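Local coordinates for Thiol:disulfide interchange protein (Klebsiella pneumoniae, PDB 6DXN), which probably catalyses thiol-disulfide exchange in the periplasm, as a member of the DsbA subfamily of thioredoxin-like oxidoreductases, at residues L94-G97 and L98-R102; S121-Y124 and A125-S129; Y62-S65 and Q66-P69. All coordinates share one frame; numbering follows the deposited sequence.

Read from the N terminus, the three contacts follow one another in series, and none nests within or crosses another. Contact 3 comes first and closes the turn by which the chain leaves strand 60-63 on its way to helix 71-83. Contact 1 then winds up the C-terminal end of helix 87-99, and contact 2 is formed along helix 121-129. Their centres lie about 15 Å (contacts 1 and 3) to 22 Å (contacts 1 and 2) apart without touching. Helix 71-83 links them: contact 3 bonds to Thr75, contact 1 packs on Leu74, and contact 2 packs on Ala77 and Val80. Phe31 is a second shared neighbour, joining contacts 1 and 3.

Contact 1: L94-G97 and L98-R102; sequences LFEG and LQVKR
Gln99 lies alongside Phe95, one helical turn earlier, and both side chains point the same way. From its base outward, Gln99 first runs past the Phe95 carbonyl: CB is 3.3 Å from Phe95 O, and CG follows it closely. With CG anti to the carbonyl carbon (chi1 -55°) and the chain extended beyond, the amide is carried to the rim of the aromatic ring. There NE2 sits 3.5 Å from Phe95 CD1, in the ring plane, while the amide and ring planes are 64° apart. NE2 thus meets the ring edge and not a face, and it donates to the carbonyl oxygens of Phe31 and Cys33.

The backbone beneath is unevenly wound. Gln99 N gives a short bond to Phe95 O (2.7 Å), but Glu96 O accepts twice, from Val100 N at 2.8 Å and from Lys101 N, an i to i+5 bond of the pi type. The donors make one ordinary helical link and one wider one, consistent with a widening of the last turn. Arg102 then leaves helical geometry with positive phi, and its CA approaches Gly97 O to 3.2 Å as a CH...O contact.

On the outer side, Val100 CG2 rests on Glu96 CG at 4.0 Å. A water donates to Glu96 OE1 at 2.8 Å and links it to Lys101 NZ, weakly on the lysine side; Lys101 NZ also has a long, weak ion pair with Asp103.

Leu94 and Leu98 pack on Phe31 and Leu74, whereas the Phe95 ring meets those of Phe31 and Tyr37. The arrangement is the C-terminal end of a helix in the helical insertion of a DsbA-type thioredoxin fold, set against the helix that carries the CxxC motif, predicted to be redox-active.

Contact 2: S121-Y124 and A125-S129; sequences SEKY and AEMQS
Tyr124 and Gln128 form the close-packed part of this short helix. Their side chains cross at about a right angle, with Tyr124 CE2 3.6 Å from Gln128 CD. The ring and amide planes are 39° apart, so the approach is oblique rather than stacked. Gln128 NE2 is held by Glu76 on helix 71-83, which fixes the amide beside the ring. Next to them Met127, present as selenomethionine, crosses Lys123, and its SE lies 3.9 Å from Lys123 CE. A bend at chi3 (-57°) folds the methyl back toward the backbone, leaving CE 3.6 Å from Lys123 O. Tyr124 and Met127 both pack on Val80, and Phe114 meets the tyrosine ring edge-to-face.

The opposing evidence of looseness comes from Lys123 and Glu126. Lys123 NZ and Glu126 OE1 are 4.6 Å apart, too far for a salt bridge, and Glu126 was modelled in two conformers, so even this proximity is doubtful. Ser129 OG does find a partner, donating to Ala125 O at 3.2 Å.

Regular i to i+4 bonds, such as Gln128 N to Tyr124 O at 2.9 Å, run beneath both sides. The chemistry is that of an amphipathic helix: aromatic and selenoether groups are buried against helices 71-83 and 107-115, while the charged side chains of Glu122, Lys123 and Glu126 lie at the exposed side.

Contact 3: Y62-S65 and Q66-P69; sequences YHVS and QMGP
Val64 and Met67 meet at the two ends of a type I beta turn. Val64 CG1 lies 3.6 Å from Met67 CG and is also near the selenium of this selenomethionine. With CG1 anti to the backbone N (chi1 174°), that methyl is directed over the turn, where it also reaches Gln66 CG at 3.7 Å. Gln66 contributes its aliphatic part to this apolar patch.

The backbone closure is slight. Met67 N donates to Val64 O at 3.5 Å, a weak bond despite an N-H...O angle of 156°. Two waters add further links. One molecule donates to both Val64 O and Met67 O, at 2.6 Å from each, and so bridges the turn ends. A second donates to Ser65 O at 2.7 Å and to Gly68 O at 2.5 Å, extending the bridging one residue along each segment. Just after the turn, Gly68 has positive phi (71°) as the chain goes on to Pro69.

The next shell positions these atoms. Ser65 OG is hydrogen-bonded to Thr75 and Asp141, tying the turn to two helices at once. His63, just before the turn, is bonded through ND1 to the same Thr75 and through NE2 to the backbone N of Phe31. Val64 itself keeps a backbone hydrogen bond with Phe29, so pairing with strand 25-29 continues as far as the first residue of the turn.

Farther out, Val64 and Gln66 pack against Val144 on helix 131-146, and Val64 also touches Thr152 in the loop before strand 154-157. Met67 leans on Ser30 and the CxxC motif, whose redox role is predicted. The turn thus lies just beyond edge strand 60-63, beside strand 25-29, between helix 131-146 and the start of helix 71-83.

Contact 1: L94-G97 and L98-R102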
ATOM      1  N   LEU A  94      -0.391  -9.204   9.585  1.00 19.97           N
ATOM      2  CA  LEU A  94      -1.014  -8.015  10.196  1.00 18.49           C
ATOM      3  C   LEU A  94      -2.487  -7.945   9.781  1.00 16.91           C
ATOM      4  O   LEU A  94      -3.332  -7.590  10.598  1.00 17.23           O
ATOM      5  CB  LEU A  94      -0.244  -6.746   9.812  1.00 18.03           C
ATOM      6  CG  LEU A  94       1.118  -6.573  10.484  1.00 19.82           C
ATOM      7  CD1 LEU A  94       1.927  -5.476   9.818  1.00 20.61           C
ATOM      8  CD2 LEU A  94       0.960  -6.289  11.971  1.00 19.52           C
ATOM      9  N   PHE A  95      -2.777  -8.265   8.508  1.00 16.30           N
ATOM     10  CA  PHE A  95      -4.138  -8.297   8.025  1.00 14.14           C
ATOM     11  C   PHE A  95      -4.923  -9.371   8.793  1.00 14.26           C
ATOM     12  O   PHE A  95      -6.057  -9.141   9.191  1.00 13.39           O
ATOM     13  CB  PHE A  95      -4.221  -8.600   6.528  1.00 14.30           C
ATOM     14  CG  PHE A  95      -3.964  -7.435   5.602  1.00 13.76           C
ATOM     15  CD1 PHE A  95      -4.889  -6.408   5.491  1.00 13.07           C
ATOM     16  CD2 PHE A  95      -2.842  -7.403   4.789  1.00 13.32           C
ATOM     17  CE1 PHE A  95      -4.678  -5.349   4.618  1.00 12.77           C
ATOM     18  CE2 PHE A  95      -2.637  -6.350   3.912  1.00 12.68           C
ATOM     19  CZ  PHE A  95      -3.546  -5.320   3.839  1.00 12.61           C
ATOM     20  N   GLU A  96      -4.311 -10.547   8.964  1.00 14.52           N
ATOM     21  CA  GLU A  96      -4.958 -11.636   9.710  1.00 15.23           C
ATOM     22  C   GLU A  96      -5.156 -11.188  11.169  1.00 14.75           C
ATOM     23  O   GLU A  96      -6.260 -11.272  11.703  1.00 12.52           O
ATOM     24  CB  GLU A  96      -4.146 -12.929   9.616  1.00 16.29           C
ATOM     25  CG  GLU A  96      -4.119 -13.542   8.220  1.00 16.76           C
ATOM     26  CD  GLU A  96      -3.302 -14.813   8.086  1.00 19.45           C
ATOM     27  OE1 GLU A  96      -2.895 -15.380   9.136  1.00 21.65           O
ATOM     28  OE2 GLU A  96      -3.076 -15.249   6.929  1.00 23.06           O
ATOM     29  N   GLY A  97      -4.086 -10.665  11.780  1.00 15.01           N
ATOM     30  CA  GLY A  97      -4.117 -10.214  13.192  1.00 15.77           C
ATOM     31  C   GLY A  97      -5.184  -9.159  13.463  1.00 17.64           C
ATOM     32  O   GLY A  97      -5.602  -8.960  14.620  1.00 17.94           O
ATOM     33  N   LEU A  98      -5.655  -8.497  12.400  1.00 16.66           N
ATOM     34  CA  LEU A  98      -6.633  -7.425  12.534  1.00 17.17           C
ATOM     35  C   LEU A  98      -8.016  -7.811  12.000  1.00 17.38           C
ATOM     36  O   LEU A  98      -9.034  -7.430  12.613  1.00 16.79           O
ATOM     37  CB  LEU A  98      -6.103  -6.187  11.801  1.00 19.92           C
ATOM     38  CG  LEU A  98      -4.998  -5.435  12.534  1.00 20.63           C
ATOM     39  CD1 LEU A  98      -4.165  -4.600  11.587  1.00 21.17           C
ATOM     40  CD2 LEU A  98      -5.582  -4.580  13.645  1.00 20.69           C
ATOM     41  N   GLN A  99      -8.067  -8.607  10.926  1.00 15.59           N
ATOM     42  CA  GLN A  99      -9.343  -8.861  10.270  1.00 15.40           C
ATOM     43  C   GLN A  99      -9.794 -10.325  10.327  1.00 15.38           C
ATOM     44  O   GLN A  99     -10.963 -10.610  10.036  1.00 16.30           O
ATOM     45  CB  GLN A  99      -9.246  -8.424   8.809  1.00 15.25           C
ATOM     46  CG  GLN A  99      -8.806  -6.978   8.652  1.00 15.28           C
ATOM     47  CD  GLN A  99      -9.018  -6.495   7.240  1.00 14.88           C
ATOM     48  OE1 GLN A  99     -10.034  -6.787   6.613  1.00 15.05           O
ATOM     49  NE2 GLN A  99      -8.068  -5.722   6.739  1.00 13.32           N
ATOM     50  N   VAL A 100      -8.883 -11.232  10.674  1.00 15.57           N
ATOM     51  CA  VAL A 100      -9.194 -12.640  10.751  1.00 15.29           C
ATOM     52  C   VAL A 100      -9.298 -13.038  12.235  1.00 17.01           C
ATOM     53  O   VAL A 100     -10.375 -13.365  12.730  1.00 14.31           O
ATOM     54  CB  VAL A 100      -8.141 -13.467   9.981  1.00 15.14           C
ATOM     55  CG1 VAL A 100      -8.379 -14.959  10.105  1.00 14.74           C
ATOM     56  CG2 VAL A 100      -8.072 -13.061   8.502  1.00 14.90           C
ATOM     57  N   LYS A 101      -8.183 -12.937  12.959  1.00 17.79           N
ATOM     58  CA  LYS A 101      -8.142 -13.361  14.348  1.00 18.92           C
ATOM     59  C   LYS A 101      -8.459 -12.207  15.303  1.00 20.33           C
ATOM     60  O   LYS A 101      -8.766 -12.449  16.465  1.00 18.27           O
ATOM     61  CB  LYS A 101      -6.767 -13.952  14.655  1.00 18.10           C
ATOM     62  CG  LYS A 101      -6.290 -14.969  13.634  1.00 18.73           C
ATOM     63  CD  LYS A 101      -5.131 -15.828  14.084  1.00 19.73           C
ATOM     64  CE  LYS A 101      -3.851 -15.065  14.326  1.00 18.84           C
ATOM     65  NZ  LYS A 101      -2.772 -15.982  14.766  1.00 19.37           N
ATOM     66  N   ARG A 102      -8.412 -10.975  14.782  1.00 21.44           N
ATOM     67  CA  ARG A 102      -8.576  -9.739  15.555  1.00 22.59           C
ATOM     68  C   ARG A 102      -7.966  -9.922  16.950  1.00 22.83           C
ATOM     69  O   ARG A 102      -8.598  -9.630  17.966  1.00 23.41           O
ATOM     70  CB  ARG A 102     -10.028  -9.254  15.610  1.00 23.87           C
ATOM     71  CG  ARG A 102     -10.166  -7.894  16.285  1.00 25.77           C
ATOM     72  CD  ARG A 102     -11.448  -7.123  16.021  1.00 27.40           C
ATOM     73  NE  ARG A 102     -12.663  -7.906  16.170  1.00 28.69           N
ATOM     74  CZ  ARG A 102     -13.889  -7.396  16.219  1.00 29.17           C
ATOM     75  NH1 ARG A 102     -14.071  -6.086  16.232  1.00 26.81           N
ATOM     76  NH2 ARG A 102     -14.932  -8.205  16.251  1.00 28.83           N
TER
HETATM   77  O   HOH W   1      -1.593 -15.239  11.637  1.00 18.65           O

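Contact 2: S121-Y124 and A125-S129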
ATOM      1  N   SER A 121      11.914  -8.222  20.710  1.00 26.27           N
ATOM      2  CA  SER A 121      11.336  -6.948  21.116  1.00 24.82           C
ATOM      3  C   SER A 121      12.431  -5.877  21.231  1.00 23.01           C
ATOM      4  O   SER A 121      12.167  -4.708  20.986  1.00 23.17           O
ATOM      5  CB  SER A 121      10.560  -7.090  22.396  1.00 24.25           C
ATOM      6  OG  SER A 121       9.469  -7.982  22.221  1.00 24.04           O
ATOM      7  N   GLU A 122      13.653  -6.285  21.604  1.00 23.73           N
ATOM      8  CA  GLU A 122      14.796  -5.364  21.721  1.00 25.21           C
ATOM      9  C   GLU A 122      15.224  -4.865  20.333  1.00 23.79           C
ATOM     10  O   GLU A 122      15.547  -3.694  20.168  1.00 24.16           O
ATOM     11  CB  GLU A 122      15.998  -6.020  22.407  1.00 27.02           C
ATOM     12  CG  GLU A 122      15.811  -6.271  23.894  1.00 27.30           C
ATOM     13  CD  GLU A 122      14.848  -7.388  24.258  1.00 27.78           C
ATOM     14  OE1 GLU A 122      14.351  -8.072  23.339  1.00 25.20           O
ATOM     15  OE2 GLU A 122      14.617  -7.582  25.462  1.00 29.38           O
ATOM     16  N   LYS A 123      15.242  -5.766  19.343  1.00 24.02           N
ATOM     17  CA  LYS A 123      15.626  -5.380  17.973  1.00 23.61           C
ATOM     18  C   LYS A 123      14.510  -4.509  17.373  1.00 22.23           C
ATOM     19  O   LYS A 123      14.777  -3.572  16.618  1.00 22.25           O
ATOM     20  CB  LYS A 123      15.921  -6.620  17.118  1.00 23.10           C
ATOM     21  CG  LYS A 123      16.311  -6.352  15.663  1.00 24.18           C
ATOM     22  CD  LYS A 123      17.641  -5.638  15.449  1.00 24.78           C
ATOM     23  CE  LYS A 123      17.917  -5.358  13.983  1.00 25.42           C
ATOM     24  NZ  LYS A 123      19.246  -4.726  13.770  1.00 26.91           N
ATOM     25  N   TYR A 124      13.257  -4.793  17.744  1.00 23.22           N
ATOM     26  CA  TYR A 124      12.136  -4.014  17.209  1.00 21.32           C
ATOM     27  C   TYR A 124      12.207  -2.576  17.743  1.00 21.51           C
ATOM     28  O   TYR A 124      11.961  -1.626  17.006  1.00 18.16           O
ATOM     29  CB  TYR A 124      10.791  -4.675  17.515  1.00 21.80           C
ATOM     30  CG  TYR A 124       9.642  -3.984  16.831  1.00 21.14           C
ATOM     31  CD1 TYR A 124       9.370  -4.224  15.494  1.00 20.88           C
ATOM     32  CD2 TYR A 124       8.868  -3.048  17.493  1.00 20.60           C
ATOM     33  CE1 TYR A 124       8.343  -3.568  14.837  1.00 20.93           C
ATOM     34  CE2 TYR A 124       7.830  -2.388  16.851  1.00 21.70           C
ATOM     35  CZ  TYR A 124       7.564  -2.653  15.519  1.00 20.48           C
ATOM     36  OH  TYR A 124       6.540  -2.017  14.875  1.00 21.13           O
ATOM     37  N   ALA A 125      12.561  -2.436  19.026  1.00 23.07           N
ATOM     38  CA  ALA A 125      12.688  -1.136  19.670  1.00 23.79           C
ATOM     39  C   ALA A 125      13.846  -0.358  19.030  1.00 24.58           C
ATOM     40  O   ALA A 125      13.750   0.855  18.807  1.00 24.02           O
ATOM     41  CB  ALA A 125      12.878  -1.319  21.162  1.00 24.77           C
ATOM     42  N   GLU A 126      14.935  -1.072  18.723  0.60 25.66           N
ATOM     43  CA  GLU A 126      16.119  -0.472  18.098  0.60 27.29           C
ATOM     44  C   GLU A 126      15.744   0.086  16.716  0.60 28.54           C
ATOM     45  O   GLU A 126      16.172   1.183  16.353  0.60 28.56           O
ATOM     46  CB  GLU A 126      17.254  -1.495  18.005  0.60 27.23           C
ATOM     47  CG  GLU A 126      17.869  -1.857  19.352  0.60 27.12           C
ATOM     48  CD  GLU A 126      18.867  -3.004  19.309  0.60 28.33           C
ATOM     49  OE1 GLU A 126      19.105  -3.540  18.208  0.60 28.91           O
ATOM     50  OE2 GLU A 126      19.401  -3.368  20.379  0.60 29.14           O
HETATM   51  N   MSE A 127      14.936  -0.673  15.964  1.00 28.16           N
HETATM   52  CA  MSE A 127      14.505  -0.264  14.622  1.00 28.64           C
HETATM   53  C   MSE A 127      13.544   0.898  14.671  1.00 28.06           C
HETATM   54  O   MSE A 127      13.599   1.784  13.825  1.00 26.31           O
HETATM   55  CB  MSE A 127      13.955  -1.484  13.878  1.00 32.12           C
HETATM   56  CG  MSE A 127      15.146  -2.381  13.519  1.00 37.68           C
HETATM   57 SE   MSE A 127      14.669  -3.932  12.398  1.00 46.11          SE
HETATM   58  CE  MSE A 127      13.303  -4.794  13.521  1.00 44.94           C
ATOM     59  N   GLN A 128      12.665   0.911  15.680  1.00 26.17           N
ATOM     60  CA  GLN A 128      11.706   2.005  15.846  1.00 25.78           C
ATOM     61  C   GLN A 128      12.425   3.359  15.911  1.00 24.36           C
ATOM     62  O   GLN A 128      11.835   4.389  15.571  1.00 23.82           O
ATOM     63  CB  GLN A 128      10.894   1.843  17.131  1.00 25.11           C
ATOM     64  CG  GLN A 128       9.793   0.796  17.063  1.00 26.12           C
ATOM     65  CD  GLN A 128       9.204   0.559  18.433  1.00 24.91           C
ATOM     66  OE1 GLN A 128       9.867   0.046  19.326  1.00 27.72           O
ATOM     67  NE2 GLN A 128       7.945   0.923  18.606  1.00 22.40           N
ATOM     68  N   SER A 129      13.693   3.340  16.348  1.00 24.40           N
ATOM     69  CA  SER A 129      14.485   4.552  16.536  1.00 24.86           C
ATOM     70  C   SER A 129      15.212   4.965  15.245  1.00 25.49           C
ATOM     71  O   SER A 129      15.422   6.152  15.010  1.00 25.76           O
ATOM     72  CB  SER A 129      15.481   4.351  17.651  1.00 25.39           C
ATOM     73  OG  SER A 129      14.855   3.843  18.818  1.00 25.56           O
TER

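Contact 3: Y62-S65 and Q66-P69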
ATOM      1  N   TYR A  62       1.984   2.616   1.106  1.00 15.20           N
ATOM      2  CA  TYR A  62       1.996   3.595   2.179  1.00 15.80           C
ATOM      3  C   TYR A  62       0.790   3.344   3.090  1.00 15.32           C
ATOM      4  O   TYR A  62      -0.353   3.382   2.647  1.00 15.60           O
ATOM      5  CB  TYR A  62       2.037   4.992   1.562  1.00 15.77           C
ATOM      6  CG  TYR A  62       3.389   5.435   1.058  1.00 16.43           C
ATOM      7  CD1 TYR A  62       4.409   4.534   0.777  1.00 16.93           C
ATOM      8  CD2 TYR A  62       3.604   6.759   0.724  1.00 16.04           C
ATOM      9  CE1 TYR A  62       5.640   4.959   0.295  1.00 17.27           C
ATOM     10  CE2 TYR A  62       4.822   7.194   0.237  1.00 17.13           C
ATOM     11  CZ  TYR A  62       5.843   6.294   0.012  1.00 17.73           C
ATOM     12  OH  TYR A  62       7.037   6.752  -0.479  1.00 19.59           O
ATOM     13  N   HIS A  63       1.073   3.082   4.370  1.00 14.51           N
ATOM     14  CA  HIS A  63       0.032   2.817   5.347  1.00 14.70           C
ATOM     15  C   HIS A  63      -0.581   4.141   5.837  1.00 14.39           C
ATOM     16  O   HIS A  63       0.125   5.105   6.026  1.00 14.83           O
ATOM     17  CB  HIS A  63       0.578   1.932   6.475  1.00 14.07           C
ATOM     18  CG  HIS A  63      -0.521   1.391   7.313  1.00 14.75           C
ATOM     19  ND1 HIS A  63      -0.815   1.893   8.555  1.00 14.61           N
ATOM     20  CD2 HIS A  63      -1.469   0.465   7.042  1.00 15.59           C
ATOM     21  CE1 HIS A  63      -1.864   1.266   9.037  1.00 15.35           C
ATOM     22  NE2 HIS A  63      -2.293   0.401   8.127  1.00 14.58           N
ATOM     23  N   VAL A  64      -1.908   4.150   6.039  1.00 16.00           N
ATOM     24  CA  VAL A  64      -2.685   5.336   6.490  1.00 16.85           C
ATOM     25  C   VAL A  64      -2.780   5.339   8.026  1.00 18.50           C
ATOM     26  O   VAL A  64      -3.550   4.569   8.614  1.00 18.85           O
ATOM     27  CB  VAL A  64      -4.081   5.349   5.835  1.00 17.11           C
ATOM     28  CG1 VAL A  64      -4.970   6.463   6.377  1.00 17.21           C
ATOM     29  CG2 VAL A  64      -3.992   5.431   4.316  1.00 16.53           C
ATOM     30  N   SER A  65      -2.034   6.254   8.659  1.00 19.73           N
ATOM     31  CA  SER A  65      -1.942   6.367  10.133  1.00 21.74           C
ATOM     32  C   SER A  65      -3.236   6.888  10.775  1.00 22.29           C
ATOM     33  O   SER A  65      -3.546   6.515  11.909  1.00 22.57           O
ATOM     34  CB  SER A  65      -0.794   7.263  10.538  1.00 22.73           C
ATOM     35  OG  SER A  65       0.461   6.669  10.262  1.00 24.02           O
ATOM     36  N   GLN A  66      -3.969   7.742  10.054  1.00 21.25           N
ATOM     37  CA  GLN A  66      -5.169   8.388  10.596  1.00 24.28           C
ATOM     38  C   GLN A  66      -6.378   7.436  10.625  1.00 24.35           C
ATOM     39  O   GLN A  66      -7.482   7.865  10.955  1.00 26.45           O
ATOM     40  CB  GLN A  66      -5.466   9.662   9.800  1.00 25.70           C
ATOM     41  CG  GLN A  66      -5.906   9.412   8.364  1.00 26.61           C
ATOM     42  CD  GLN A  66      -6.077  10.690   7.578  1.00 27.99           C
ATOM     43  OE1 GLN A  66      -5.581  11.751   7.957  1.00 28.66           O
ATOM     44  NE2 GLN A  66      -6.768  10.589   6.451  1.00 30.92           N
HETATM   45  N   MSE A  67      -6.178   6.155  10.288  1.00 23.45           N
HETATM   46  CA  MSE A  67      -7.286   5.194  10.324  1.00 23.67           C
HETATM   47  C   MSE A  67      -7.138   4.226  11.483  1.00 22.47           C
HETATM   48  O   MSE A  67      -6.118   3.566  11.614  1.00 21.22           O
HETATM   49  CB  MSE A  67      -7.393   4.415   9.002  1.00 26.10           C
HETATM   50  CG  MSE A  67      -7.984   5.264   7.864  1.00 26.45           C
HETATM   51 SE   MSE A  67      -7.986   4.252   6.158  1.00 32.19          SE
HETATM   52  CE  MSE A  67      -9.191   2.782   6.668  1.00 29.28           C
ATOM     53  N   GLY A  68      -8.164   4.179  12.343  1.00 20.99           N
ATOM     54  CA  GLY A  68      -8.238   3.254  13.499  1.00 20.40           C
ATOM     55  C   GLY A  68      -7.268   3.578  14.636  1.00 18.92           C
ATOM     56  O   GLY A  68      -6.320   4.346  14.474  1.00 19.67           O
ATOM     57  N   PRO A  69      -7.487   2.988  15.834  1.00 19.14           N
ATOM     58  CA  PRO A  69      -6.606   3.202  16.986  1.00 18.99           C
ATOM     59  C   PRO A  69      -5.126   2.829  16.760  1.00 18.21           C
ATOM     60  O   PRO A  69      -4.246   3.565  17.182  1.00 17.33           O
ATOM     61  CB  PRO A  69      -7.166   2.294  18.098  1.00 18.99           C
ATOM     62  CG  PRO A  69      -8.536   1.830  17.631  1.00 19.70           C
ATOM     63  CD  PRO A  69      -8.647   2.141  16.152  1.00 19.22           C
TER
HETATM   64  O   HOH W   2      -4.631   2.487   9.735  1.00 14.91           O
HETATM   65  O   HOH W   3      -5.559   6.575  13.771  1.00 22.21           O